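Local coordinates for galactose-1-phosphate uridylyltransferase (Pyrobaculum aerophilum str. IM2, PDB 6K9Z), which probably transfers uridylyl groups between UDP-glucose and hexose 1-phosphates, as a zinc-binding member of the type 1 galactose-1-phosphate uridylyltransferase family, at residues S169-C173 against Q261-H266; R152-L157 against H252-L256; N187-K191 against L218-E222. The protein carries 1 engineered substitution. One frame throughout, in Å; residues are numbered along the deposited sequence.

Contact 1: S169-C173 against Q261-H266; sequences SCLHC and QYYHLH. With ZN (zinc ion), chain D; FE (Fe (III) ion), chain E.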
loop_
_atom_site.group_PDB
_atom_site.type_symbol
_atom_site.label_atom_id
_atom_site.label_comp_id
_atom_site.label_asym_id
_atom_site.label_seq_id
_atom_site.Cartn_x
_atom_site.Cartn_y
_atom_site.Cartn_z
ATOM N N SER A 169 -7.065 5.840 -28.847
ATOM C CA SER A 169 -7.073 4.349 -28.744
ATOM C C SER A 169 -6.977 3.929 -27.270
ATOM O O SER A 169 -6.642 4.769 -26.419
ATOM C CB SER A 169 -5.948 3.742 -29.576
ATOM O OG SER A 169 -4.727 3.758 -28.855
ATOM N N CYS A 170 -7.345 2.657 -26.959
ATOM C CA CYS A 170 -7.207 2.152 -25.573
ATOM C C CYS A 170 -5.717 1.838 -25.284
ATOM O O CYS A 170 -5.103 0.994 -25.978
ATOM C CB CYS A 170 -8.055 0.892 -25.388
ATOM S SG CYS A 170 -7.722 -0.009 -23.853
ATOM N N LEU A 171 -5.158 2.524 -24.244
ATOM C CA LEU A 171 -3.722 2.337 -23.859
ATOM C C LEU A 171 -3.471 0.878 -23.468
ATOM O O LEU A 171 -2.440 0.326 -23.860
ATOM C CB LEU A 171 -3.322 3.232 -22.688
ATOM C CG LEU A 171 -1.853 3.106 -22.270
ATOM C CD1 LEU A 171 -0.893 3.226 -23.446
ATOM C CD2 LEU A 171 -1.549 4.144 -21.215
ATOM N N HIS A 172 -4.428 0.260 -22.771
ATOM C CA HIS A 172 -4.270 -1.157 -22.343
ATOM C C HIS A 172 -4.147 -2.048 -23.583
ATOM O O HIS A 172 -3.318 -2.964 -23.579
ATOM C CB HIS A 172 -5.465 -1.598 -21.490
ATOM C CG HIS A 172 -5.667 -0.789 -20.255
ATOM N ND1 HIS A 172 -5.128 -1.155 -19.043
ATOM C CD2 HIS A 172 -6.357 0.349 -20.037
ATOM C CE1 HIS A 172 -5.471 -0.273 -18.131
ATOM N NE2 HIS A 172 -6.228 0.656 -18.713
ATOM N N CYS A 173 -4.953 -1.770 -24.606
ATOM C CA CYS A 173 -4.920 -2.573 -25.860
ATOM C C CYS A 173 -3.473 -2.481 -26.433
ATOM O O CYS A 173 -2.893 -3.515 -26.936
ATOM C CB CYS A 173 -5.959 -2.063 -26.861
ATOM S SG CYS A 173 -7.611 -2.810 -26.624
ATOM N N GLN A 261 -15.011 2.125 -23.351
ATOM C CA GLN A 261 -14.098 2.036 -24.518
ATOM C C GLN A 261 -12.646 2.268 -24.070
ATOM O O GLN A 261 -11.759 1.781 -24.767
ATOM C CB GLN A 261 -14.507 3.068 -25.570
ATOM C CG GLN A 261 -15.693 2.629 -26.407
ATOM C CD GLN A 261 -16.078 3.726 -27.390
ATOM O OE1 GLN A 261 -16.068 4.920 -27.066
ATOM N NE2 GLN A 261 -16.366 3.334 -28.620
ATOM N N TYR A 262 -12.413 2.981 -22.965
ATOM C CA TYR A 262 -11.088 3.574 -22.622
ATOM C C TYR A 262 -10.403 2.770 -21.518
ATOM O O TYR A 262 -9.175 2.975 -21.281
ATOM C CB TYR A 262 -11.210 5.023 -22.151
ATOM C CG TYR A 262 -12.196 5.253 -21.033
ATOM C CD1 TYR A 262 -13.525 5.540 -21.322
ATOM C CD2 TYR A 262 -11.805 5.176 -19.699
ATOM C CE1 TYR A 262 -14.452 5.749 -20.321
ATOM C CE2 TYR A 262 -12.736 5.356 -18.688
ATOM C CZ TYR A 262 -14.046 5.649 -19.005
ATOM O OH TYR A 262 -14.972 5.845 -18.031
ATOM N N TYR A 263 -11.165 1.901 -20.867
ATOM C CA TYR A 263 -10.594 1.027 -19.820
ATOM C C TYR A 263 -10.815 -0.431 -20.181
ATOM O O TYR A 263 -11.721 -0.783 -20.931
ATOM C CB TYR A 263 -11.157 1.377 -18.453
ATOM C CG TYR A 263 -10.359 0.825 -17.284
ATOM C CD1 TYR A 263 -9.104 1.320 -16.989
ATOM C CD2 TYR A 263 -10.906 -0.092 -16.393
ATOM C CE1 TYR A 263 -8.398 0.917 -15.861
ATOM C CE2 TYR A 263 -10.187 -0.546 -15.284
ATOM C CZ TYR A 263 -8.938 -0.031 -15.018
ATOM O OH TYR A 263 -8.275 -0.445 -13.881
ATOM N N HIS A 264 -9.814 -1.225 -19.799
ATOM C CA HIS A 264 -9.675 -2.666 -20.136
ATOM C C HIS A 264 -9.452 -3.461 -18.844
ATOM O O HIS A 264 -8.497 -3.137 -18.120
ATOM C CB HIS A 264 -8.476 -2.761 -21.090
ATOM C CG HIS A 264 -8.334 -4.009 -21.891
ATOM N ND1 HIS A 264 -7.947 -3.978 -23.212
ATOM C CD2 HIS A 264 -8.444 -5.310 -21.560
ATOM C CE1 HIS A 264 -7.854 -5.204 -23.671
ATOM N NE2 HIS A 264 -8.152 -6.039 -22.679
ATOM N N LEU A 265 -10.273 -4.559 -18.686
ATOM C CA LEU A 265 -10.176 -5.207 -17.371
ATOM C C LEU A 265 -8.880 -5.992 -17.319
ATOM O O LEU A 265 -8.336 -6.439 -18.402
ATOM C CB LEU A 265 -11.369 -6.118 -17.097
ATOM C CG LEU A 265 -11.593 -7.304 -18.020
ATOM C CD1 LEU A 265 -10.720 -8.507 -17.726
ATOM C CD2 LEU A 265 -13.065 -7.756 -17.915
ATOM N N HIS A 266 -8.343 -6.302 -16.195
ATOM C CA HIS A 266 -7.111 -7.126 -16.052
ATOM C C HIS A 266 -7.063 -7.629 -14.613
ATOM O O HIS A 266 -7.558 -6.878 -13.705
ATOM C CB HIS A 266 -5.854 -6.330 -16.434
ATOM C CG HIS A 266 -5.798 -4.953 -15.828
ATOM N ND1 HIS A 266 -6.553 -3.875 -16.320
ATOM C CD2 HIS A 266 -5.067 -4.459 -14.813
ATOM C CE1 HIS A 266 -6.283 -2.794 -15.598
ATOM N NE2 HIS A 266 -5.344 -3.092 -14.716
HETATM ZN ZN ZN D . -8.401 -2.129 -24.556
HETATM FE FE FE E . -4.469 -2.001 -12.996
HETATM O O HOH W 1 -6.976 4.059 -22.482
HETATM O O HOH W 2 -2.809 -1.256 -14.293
#
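A Cys2His2 zinc site with a CxxC pair at the start of helix 171-178 ties that helix to the loop ahead of strand 266-271. Cys170 SG, Cys173 SG and His264 ND1 each bind zinc at 2.3 Å, and His211 supplies the fourth ligand. Cys170 is also the N-cap: its SG, besides holding the metal, accepts from Cys173 N. The two sulfurs lie at the edge of the His264 ring, Cys173 SG 3.6 Å from His264 ND1, as expected for ligands of one ion. Together the metal at His264 ND1 and Pro208 O at NE2 would fix the ring's rotation. A water bridges the segments, accepting from Leu171 N and donating to Tyr262 O.

Beside the metal, His172 and His264 run past each other in opposite directions, with His172 CB 3.3 Å from His264 CB. The His172 imidazole enters an aromatic cluster with Tyr263 and His266 and meets both rings obliquely. Tyr207 and Ser160 take its two nitrogens, and Phe8 of the second subunit stacks on it. His266 reaches on to the iron through NE2, while His266 ND1 donates to His264 O at 2.8 Å, with that oxygen almost exactly in the ring plane.

Contact 2: R152-L157 against H252-L256; sequences RVRAEL and HQAPL. With FE (Fe (III) ion), chain E.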
loop_
_atom_site.group_PDB
_atom_site.type_symbol
_atom_site.label_atom_id
_atom_site.label_comp_id
_atom_site.label_asym_id
_atom_site.label_seq_id
_atom_site.Cartn_x
_atom_site.Cartn_y
_atom_site.Cartn_z
ATOM N N ARG A 152 -7.439 3.312 -6.296
ATOM C CA ARG A 152 -6.375 2.891 -7.241
ATOM C C ARG A 152 -6.994 2.709 -8.631
ATOM O O ARG A 152 -6.410 3.122 -9.619
ATOM C CB ARG A 152 -5.694 1.609 -6.772
ATOM C CG ARG A 152 -4.671 1.070 -7.776
ATOM C CD ARG A 152 -3.739 -0.052 -7.313
ATOM N NE ARG A 152 -2.910 0.545 -6.323
ATOM C CZ ARG A 152 -1.856 1.273 -6.576
ATOM N NH1 ARG A 152 -1.399 1.387 -7.796
ATOM N NH2 ARG A 152 -1.203 1.833 -5.575
ATOM N N VAL A 153 -8.215 2.177 -8.667
ATOM C CA VAL A 153 -8.926 1.974 -9.959
ATOM C C VAL A 153 -9.375 3.327 -10.491
ATOM O O VAL A 153 -9.210 3.530 -11.696
ATOM C CB VAL A 153 -10.083 0.959 -9.844
ATOM C CG1 VAL A 153 -10.840 0.857 -11.184
ATOM C CG2 VAL A 153 -9.526 -0.397 -9.380
ATOM N N ARG A 154 -9.817 4.257 -9.640
ATOM C CA ARG A 154 -10.176 5.618 -10.089
ATOM C C ARG A 154 -8.963 6.232 -10.795
ATOM O O ARG A 154 -9.165 6.883 -11.826
ATOM C CB ARG A 154 -10.612 6.529 -8.948
ATOM C CG ARG A 154 -11.046 7.931 -9.381
ATOM C CD ARG A 154 -11.610 8.747 -8.226
ATOM N NE ARG A 154 -12.992 8.413 -7.768
ATOM C CZ ARG A 154 -13.337 7.600 -6.705
ATOM N NH1 ARG A 154 -12.416 6.944 -6.010
ATOM N NH2 ARG A 154 -14.625 7.450 -6.363
ATOM N N ALA A 155 -7.770 6.180 -10.193
ATOM C CA ALA A 155 -6.545 6.783 -10.782
ATOM C C ALA A 155 -6.332 6.133 -12.171
ATOM O O ALA A 155 -6.091 6.864 -13.164
ATOM C CB ALA A 155 -5.366 6.563 -9.871
ATOM N N GLU A 156 -6.504 4.806 -12.269
ATOM C CA GLU A 156 -6.237 4.094 -13.544
ATOM C C GLU A 156 -7.285 4.535 -14.582
ATOM O O GLU A 156 -6.916 4.728 -15.770
ATOM C CB GLU A 156 -6.266 2.584 -13.385
ATOM C CG GLU A 156 -5.251 1.960 -12.424
ATOM C CD GLU A 156 -4.980 0.480 -12.608
ATOM O OE1 GLU A 156 -5.695 -0.177 -13.449
ATOM O OE2 GLU A 156 -4.053 -0.047 -11.948
ATOM N N LEU A 157 -8.531 4.685 -14.164
ATOM C CA LEU A 157 -9.640 5.071 -15.075
ATOM C C LEU A 157 -9.359 6.470 -15.607
ATOM O O LEU A 157 -9.526 6.732 -16.825
ATOM C CB LEU A 157 -10.944 5.020 -14.299
ATOM C CG LEU A 157 -11.539 3.629 -14.073
ATOM C CD1 LEU A 157 -12.558 3.688 -12.978
ATOM C CD2 LEU A 157 -12.140 3.028 -15.347
ATOM N N HIS A 252 -9.067 -5.514 -11.705
ATOM C CA HIS A 252 -9.245 -4.092 -12.087
ATOM C C HIS A 252 -10.203 -4.113 -13.278
ATOM O O HIS A 252 -9.788 -4.587 -14.344
ATOM C CB HIS A 252 -7.887 -3.495 -12.427
ATOM C CG HIS A 252 -7.081 -3.179 -11.222
ATOM N ND1 HIS A 252 -5.822 -2.607 -11.313
ATOM C CD2 HIS A 252 -7.399 -3.264 -9.913
ATOM C CE1 HIS A 252 -5.380 -2.392 -10.080
ATOM N NE2 HIS A 252 -6.296 -2.786 -9.182
ATOM N N GLN A 253 -11.427 -3.629 -13.065
ATOM C CA GLN A 253 -12.413 -3.536 -14.165
ATOM C C GLN A 253 -13.081 -2.168 -14.107
ATOM O O GLN A 253 -12.901 -1.393 -13.168
ATOM C CB GLN A 253 -13.374 -4.711 -14.102
ATOM C CG GLN A 253 -14.282 -4.718 -12.893
ATOM C CD GLN A 253 -15.327 -5.807 -12.976
ATOM O OE1 GLN A 253 -15.850 -6.085 -14.042
ATOM N NE2 GLN A 253 -15.665 -6.416 -11.854
ATOM N N ALA A 254 -13.900 -1.887 -15.087
ATOM C CA ALA A 254 -14.739 -0.689 -15.073
ATOM C C ALA A 254 -15.671 -0.675 -13.866
ATOM O O ALA A 254 -16.164 -1.693 -13.347
ATOM C CB ALA A 254 -15.552 -0.608 -16.327
ATOM N N PRO A 255 -16.076 0.548 -13.484
ATOM C CA PRO A 255 -17.188 0.672 -12.561
ATOM C C PRO A 255 -18.453 0.054 -13.160
ATOM O O PRO A 255 -18.566 -0.028 -14.397
ATOM C CB PRO A 255 -17.366 2.157 -12.335
ATOM C CG PRO A 255 -16.073 2.758 -12.891
ATOM C CD PRO A 255 -15.631 1.845 -14.033
ATOM N N LEU A 256 -19.411 -0.258 -12.287
ATOM C CA LEU A 256 -20.750 -0.705 -12.719
ATOM C C LEU A 256 -21.508 0.515 -13.206
ATOM O O LEU A 256 -21.322 1.620 -12.693
ATOM C CB LEU A 256 -21.446 -1.387 -11.550
ATOM C CG LEU A 256 -20.644 -2.522 -10.932
ATOM C CD1 LEU A 256 -21.500 -3.278 -9.944
ATOM C CD2 LEU A 256 -20.076 -3.470 -11.988
HETATM FE FE FE E . -4.469 -2.001 -12.996
HETATM O O HOH W 2 -2.809 -1.256 -14.293
#
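Glu156 and His252 meet at the iron with their flat groups nearly perpendicular, the carboxylate plane turned 87° from the imidazole. Glu156 reaches from the helix and grips the metal with both oxygens, OE1 at 2.2 Å and OE2 at 2.3 Å, while His252 ND1 binds from the other segment at 2.2 Å. Both carboxylate oxygens lie 3.2 Å from His252 ND1, a spacing set by the shared ion. Extended beyond CG (chi2 -161°), the glutamate chain carries its carboxylate from the helix to the metal.

This is half of a six-coordinate iron site between helix 151-167 and the end of strand 247-252: His266, Glu268 and a water complete the shell. Tyr263 OH hydrogen-bonds Glu156 OE1, a second-shell contact that would steady the carboxylate. The other imidazole nitrogen, His252 NE2, bonds to Gly288 O of the second subunit.

Val153 CG2 approaches the same ring obliquely, 3.6 Å from His252 CD2, and its other methyl, CG1, sits against Gln253 O. The Arg152 chain passes the ring at CD, with its guanidinium tilted only 12° from the imidazole plane, and goes on to a salt bridge with Glu11 of the second subunit. One turn along the helix from Val153, the end of Leu157 meets the Pro255 ring, Leu157 CD1 3.6 Å from Pro255 CG.

Contact 3: N187-K191 against L218-E222; sequences NRNWK and LTDEE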
loop_
_atom_site.group_PDB
_atom_site.type_symbol
_atom_site.label_atom_id
_atom_site.label_comp_id
_atom_site.label_asym_id
_atom_site.label_seq_id
_atom_site.Cartn_x
_atom_site.Cartn_y
_atom_site.Cartn_z
ATOM N N ASN A 187 -2.749 -17.673 -24.118
ATOM C CA ASN A 187 -3.656 -18.632 -24.790
ATOM C C ASN A 187 -4.433 -17.861 -25.868
ATOM O O ASN A 187 -4.043 -16.735 -26.248
ATOM C CB ASN A 187 -4.436 -19.542 -23.837
ATOM C CG ASN A 187 -5.339 -18.797 -22.882
ATOM O OD1 ASN A 187 -5.763 -17.686 -23.169
ATOM N ND2 ASN A 187 -5.641 -19.414 -21.755
ATOM N N ARG A 188 -5.486 -18.459 -26.391
ATOM C CA ARG A 188 -6.190 -17.770 -27.496
ATOM C C ARG A 188 -6.821 -16.488 -26.991
ATOM O O ARG A 188 -7.060 -15.656 -27.863
ATOM C CB ARG A 188 -7.274 -18.661 -28.100
ATOM C CG ARG A 188 -6.678 -19.831 -28.855
ATOM C CD ARG A 188 -7.719 -20.786 -29.338
ATOM N NE ARG A 188 -7.082 -21.774 -30.183
ATOM C CZ ARG A 188 -7.729 -22.560 -31.018
ATOM N NH1 ARG A 188 -9.047 -22.505 -31.043
ATOM N NH2 ARG A 188 -7.089 -23.401 -31.826
ATOM N N ASN A 189 -7.123 -16.359 -25.689
ATOM C CA ASN A 189 -7.978 -15.227 -25.237
ATOM C C ASN A 189 -7.259 -14.329 -24.224
ATOM O O ASN A 189 -7.839 -13.245 -23.929
ATOM C CB ASN A 189 -9.335 -15.690 -24.728
ATOM C CG ASN A 189 -10.262 -16.033 -25.883
ATOM O OD1 ASN A 189 -10.535 -15.144 -26.681
ATOM N ND2 ASN A 189 -10.751 -17.267 -26.003
ATOM N N TRP A 190 -6.111 -14.744 -23.700
ATOM C CA TRP A 190 -5.437 -14.048 -22.554
ATOM C C TRP A 190 -3.922 -13.967 -22.758
ATOM O O TRP A 190 -3.328 -14.851 -23.395
ATOM C CB TRP A 190 -5.784 -14.696 -21.227
ATOM C CG TRP A 190 -7.255 -14.661 -20.970
ATOM C CD1 TRP A 190 -8.171 -15.576 -21.404
ATOM C CD2 TRP A 190 -7.993 -13.651 -20.257
ATOM N NE1 TRP A 190 -9.427 -15.193 -21.039
ATOM C CE2 TRP A 190 -9.354 -14.043 -20.300
ATOM C CE3 TRP A 190 -7.628 -12.567 -19.442
ATOM C CZ2 TRP A 190 -10.355 -13.301 -19.671
ATOM C CZ3 TRP A 190 -8.622 -11.817 -18.853
ATOM C CH2 TRP A 190 -9.961 -12.188 -18.964
ATOM N N LYS A 191 -3.344 -12.851 -22.305
ATOM C CA LYS A 191 -1.891 -12.685 -22.190
ATOM C C LYS A 191 -1.589 -12.377 -20.717
ATOM O O LYS A 191 -2.227 -11.462 -20.139
ATOM C CB LYS A 191 -1.432 -11.472 -23.000
ATOM C CG LYS A 191 -1.205 -11.694 -24.443
ATOM C CD LYS A 191 -0.143 -10.629 -24.922
ATOM C CE LYS A 191 0.317 -10.885 -26.312
ATOM N NZ LYS A 191 1.263 -9.844 -26.756
ATOM N N LEU A 218 -17.473 -11.232 -20.562
ATOM C CA LEU A 218 -16.633 -12.354 -21.051
ATOM C C LEU A 218 -17.505 -13.514 -21.553
ATOM O O LEU A 218 -18.461 -13.921 -20.890
ATOM C CB LEU A 218 -15.646 -12.850 -19.981
ATOM C CG LEU A 218 -14.595 -11.869 -19.487
ATOM C CD1 LEU A 218 -13.808 -12.568 -18.391
ATOM C CD2 LEU A 218 -13.702 -11.415 -20.597
ATOM N N THR A 219 -17.162 -14.064 -22.717
ATOM C CA THR A 219 -17.857 -15.247 -23.250
ATOM C C THR A 219 -17.470 -16.491 -22.471
ATOM O O THR A 219 -16.442 -16.468 -21.774
ATOM C CB THR A 219 -17.531 -15.450 -24.731
ATOM O OG1 THR A 219 -16.136 -15.759 -24.811
ATOM C CG2 THR A 219 -17.869 -14.209 -25.531
ATOM N N ASP A 220 -18.215 -17.581 -22.672
ATOM C CA ASP A 220 -17.911 -18.832 -21.952
ATOM C C ASP A 220 -16.495 -19.304 -22.306
ATOM O O ASP A 220 -15.739 -19.759 -21.384
ATOM C CB ASP A 220 -18.904 -19.929 -22.303
ATOM C CG ASP A 220 -18.715 -21.101 -21.372
ATOM O OD1 ASP A 220 -19.078 -20.945 -20.181
ATOM O OD2 ASP A 220 -18.155 -22.148 -21.820
ATOM N N GLU A 221 -16.132 -19.174 -23.568
ATOM C CA GLU A 221 -14.787 -19.576 -24.027
ATOM C C GLU A 221 -13.716 -18.709 -23.331
ATOM O O GLU A 221 -12.615 -19.198 -22.986
ATOM C CB GLU A 221 -14.699 -19.368 -25.531
ATOM C CG GLU A 221 -13.516 -20.079 -26.130
ATOM C CD GLU A 221 -13.637 -21.604 -26.174
ATOM O OE1 GLU A 221 -14.794 -22.119 -26.004
ATOM O OE2 GLU A 221 -12.557 -22.292 -26.370
ATOM N N GLU A 222 -13.947 -17.401 -23.288
ATOM C CA GLU A 222 -12.997 -16.478 -22.619
ATOM C C GLU A 222 -12.871 -16.884 -21.163
ATOM O O GLU A 222 -11.770 -16.838 -20.637
ATOM C CB GLU A 222 -13.436 -15.039 -22.818
ATOM C CG GLU A 222 -13.201 -14.502 -24.221
ATOM C CD GLU A 222 -13.799 -13.121 -24.351
ATOM O OE1 GLU A 222 -14.980 -12.965 -24.023
ATOM O OE2 GLU A 222 -13.027 -12.185 -24.575
HETATM O O HOH W 3 -10.186 -11.953 -25.064
#
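With Trp190 CG anti to its carbonyl carbon (chi1 -60°), the indole is carried from the start of strand 190-193 to the first turn of helix 220-240, which a capping box closes off. There Trp190 NE1 donates to Glu222 O at 2.9 Å. The bond is bent, 147° at the hydrogen, and the oxygen lies 21° out of the indole plane. Farther along the same edge, Trp190 CZ2 packs against Leu218 CD1 at 3.8 Å, so the indole meets both the backbone of the helix and Leu218, one residue ahead of the N-cap.

In the capping box, Thr219 OG1 accepts from Glu222 N, and Glu222 OE1 in return takes Thr219 N at 2.8 Å in a nearly straight bond on its anti lone pair; Thr219 OG1 donates to the same oxygen. The second oxygen, Glu222 OE2, forms a salt bridge with Arg212. On the strand side, Asn187 OD1 accepts from Asn189 N in an Asx turn that shapes the approach to the strand.

Asn189 packs across the glutamate chain at about a right angle, its OD1 3.7 Å from Glu222 CG, and its amide is held by Asp225 and Arg210. Ile206 and Pro208 of strand 202-208 and Leu226 of the helix also touch the indole. An alanine in place of Trp190 would remove the ring and is likely to leave Glu222 O without this donor and open a gap beside the Leu218 methyls. A water joins the two segments as well, donating to Asn189 O and to Glu222 OE2, both at 2.9 Å.

In the fold
Contacts 1 and 2 are two sides of one metal-bearing region, their centres 11 Å apart. Both supply ligands to the iron, whose bound water belongs to both, and their backbones join where His266 O lies 2.9 Å from His252 N in a probable hydrogen bond. Their segments alternate along the chain, and both touch the second subunit. Contact 3 bears no metal ligand; it meets contact 1 where Leu265 CD1 packs 4.0 Å from Trp190 CH2, while its nearest atoms stay about 8 Å from contact 2. Residues lining the UDP pocket, among them Asn50, Arg51 and Tyr144, and the predicted nucleophile position, Phe140 in this engineered protein, belong to none of the three.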